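Local coordinates for phenylacetic acid degradation-related protein (Silicibacter sp., PDB 2QWZ) that is a putative thioesterase of the hotdog-fold superfamily, probably hydrolysing acyl-thioesters and perhaps linked to phenylacetic acid breakdown, at residues A[74-79]-A[145-150]. Numbering follows the deposited sequence.
With ACT (acetate ion), chain E.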
loop_
_atom_site.group_PDB
_atom_site.type_symbol
_atom_site.label_atom_id
_atom_site.label_comp_id
_atom_site.label_asym_id
_atom_site.label_seq_id
_atom_site.Cartn_x
_atom_site.Cartn_y
_atom_site.Cartn_z
ATOM N N PRO A 74 15.767 2.591 0.632
ATOM C CA PRO A 74 16.070 1.218 0.272
ATOM C C PRO A 74 16.604 0.368 1.430
ATOM O O PRO A 74 16.334 -0.833 1.455
ATOM C CB PRO A 74 17.107 1.365 -0.860
ATOM C CG PRO A 74 16.843 2.725 -1.416
ATOM C CD PRO A 74 16.494 3.549 -0.220
ATOM N N SER A 75 17.330 0.979 2.369
ATOM C CA SER A 75 17.921 0.240 3.489
ATOM C C SER A 75 16.855 -0.117 4.508
ATOM O O SER A 75 16.812 -1.268 4.979
ATOM C CB SER A 75 19.066 1.025 4.151
ATOM O OG SER A 75 20.252 0.869 3.405
HETATM N N MSE A 76 15.986 0.860 4.796
HETATM C CA MSE A 76 14.751 0.628 5.580
HETATM C C MSE A 76 13.863 -0.449 4.963
HETATM O O MSE A 76 13.358 -1.302 5.654
HETATM C CB MSE A 76 13.978 1.926 5.786
HETATM C CG MSE A 76 14.719 2.850 6.696
HETATM SE SE MSE A 76 13.701 4.413 7.227
HETATM C CE MSE A 76 14.248 5.556 5.789
ATOM N N PHE A 77 13.686 -0.404 3.660
ATOM C CA PHE A 77 13.005 -1.466 2.952
ATOM C C PHE A 77 13.638 -2.819 3.254
ATOM O O PHE A 77 12.941 -3.790 3.560
ATOM C CB PHE A 77 13.026 -1.217 1.441
ATOM C CG PHE A 77 12.389 -2.335 0.672
ATOM C CD1 PHE A 77 13.096 -3.472 0.371
ATOM C CD2 PHE A 77 11.049 -2.291 0.359
ATOM C CE1 PHE A 77 12.479 -4.524 -0.265
ATOM C CE2 PHE A 77 10.440 -3.334 -0.287
ATOM C CZ PHE A 77 11.144 -4.446 -0.584
ATOM N N ALA A 78 14.974 -2.849 3.143
ATOM C CA ALA A 78 15.824 -4.006 3.418
ATOM C C ALA A 78 15.596 -4.553 4.815
ATOM O O ALA A 78 15.403 -5.748 4.968
ATOM C CB ALA A 78 17.319 -3.641 3.208
ATOM N N LEU A 79 15.571 -3.669 5.822
ATOM C CA LEU A 79 15.317 -4.054 7.200
ATOM C C LEU A 79 13.925 -4.635 7.394
ATOM O O LEU A 79 13.765 -5.702 8.005
ATOM C CB LEU A 79 15.478 -2.832 8.124
ATOM C CG LEU A 79 15.214 -3.108 9.609
ATOM C CD1 LEU A 79 16.093 -4.258 10.092
ATOM C CD2 LEU A 79 15.447 -1.876 10.468
ATOM N N PRO A 145 8.467 5.880 16.364
ATOM C CA PRO A 145 8.978 5.101 15.230
ATOM C C PRO A 145 9.317 5.953 14.013
ATOM O O PRO A 145 8.567 6.860 13.637
ATOM C CB PRO A 145 7.840 4.108 14.908
ATOM C CG PRO A 145 6.620 4.639 15.554
ATOM C CD PRO A 145 7.063 5.542 16.689
ATOM N N VAL A 146 10.426 5.643 13.367
ATOM C CA VAL A 146 10.781 6.393 12.173
ATOM C C VAL A 146 9.958 5.970 10.957
ATOM O O VAL A 146 9.761 6.761 10.033
ATOM C CB VAL A 146 12.281 6.321 11.881
ATOM C CG1 VAL A 146 13.012 6.810 13.094
ATOM C CG2 VAL A 146 12.700 4.926 11.488
ATOM N N ALA A 147 9.448 4.754 10.975
ATOM C CA ALA A 147 8.795 4.176 9.795
ATOM C C ALA A 147 7.910 3.020 10.181
ATOM O O ALA A 147 8.048 2.512 11.259
ATOM C CB ALA A 147 9.834 3.705 8.761
ATOM N N ARG A 148 6.975 2.629 9.301
ATOM C CA ARG A 148 6.159 1.426 9.493
ATOM C C ARG A 148 5.922 0.741 8.176
ATOM O O ARG A 148 5.978 1.363 7.152
ATOM C CB ARG A 148 4.848 1.682 10.276
ATOM C CG ARG A 148 3.622 2.288 9.633
ATOM C CD ARG A 148 2.422 1.262 9.490
ATOM N NE ARG A 148 2.378 0.977 8.078
ATOM C CZ ARG A 148 2.210 -0.202 7.510
ATOM N NH1 ARG A 148 1.936 -1.276 8.220
ATOM N NH2 ARG A 148 2.285 -0.252 6.195
ATOM N N SER A 149 5.746 -0.562 8.205
ATOM C CA SER A 149 5.676 -1.346 6.965
ATOM C C SER A 149 4.841 -2.579 7.107
ATOM O O SER A 149 4.676 -3.054 8.202
ATOM C CB SER A 149 7.090 -1.772 6.528
ATOM O OG SER A 149 7.080 -2.490 5.328
ATOM N N THR A 150 4.322 -3.074 5.969
ATOM C CA THR A 150 3.596 -4.302 5.863
ATOM C C THR A 150 4.268 -5.062 4.741
ATOM O O THR A 150 4.574 -4.489 3.688
ATOM C CB THR A 150 2.114 -4.094 5.470
ATOM O OG1 THR A 150 1.500 -3.165 6.384
ATOM C CG2 THR A 150 1.362 -5.371 5.542
HETATM C C ACT E . 22.356 3.862 3.186
HETATM O O ACT E . 23.349 3.233 2.770
HETATM O OXT ACT E . 21.560 3.217 3.916
HETATM C CH3 ACT E . 22.213 5.317 2.806
#
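Met76, a selenomethionine on helix 73-92, meets Val146 and Ala147 of segment 145-150, and here the nearest pair of CA atoms is Met76 and Ala147, 8.1 Å apart. Val146 and Ala147 form a classic beta bulge opposite Leu137, which lets two consecutive side chains face the helix. The Met76 chain runs extended through its second torsion (chi2 -171°), carrying SE across the gap. There SE lies 4.2 Å from Ala147 CB and 4.4 Å from Val146 CG2. Leu137, Val71 and Leu117 also touch Met76, so this buried selenomethionine side chain sits among apolar groups.

One residue earlier, Ser75 takes no part in this contact: its OG donates a 2.7 Å hydrogen bond to OXT of an acetate, probably from the crystallisation liquor, which Arg63 and the Ser72 amide also hold. On the strand, Arg148 NH1 bonds Thr150 OG1 at 2.7 Å, the oxygen nearly in the guanidinium plane, while NE pairs with Asp106.

The arrangement illustrates how a hotdog fold seats its central helix against a curved antiparallel sheet. With only loose apolar contacts across this interface, the join rests on dispersion and burial, and polar bonding is left to the flanking residues.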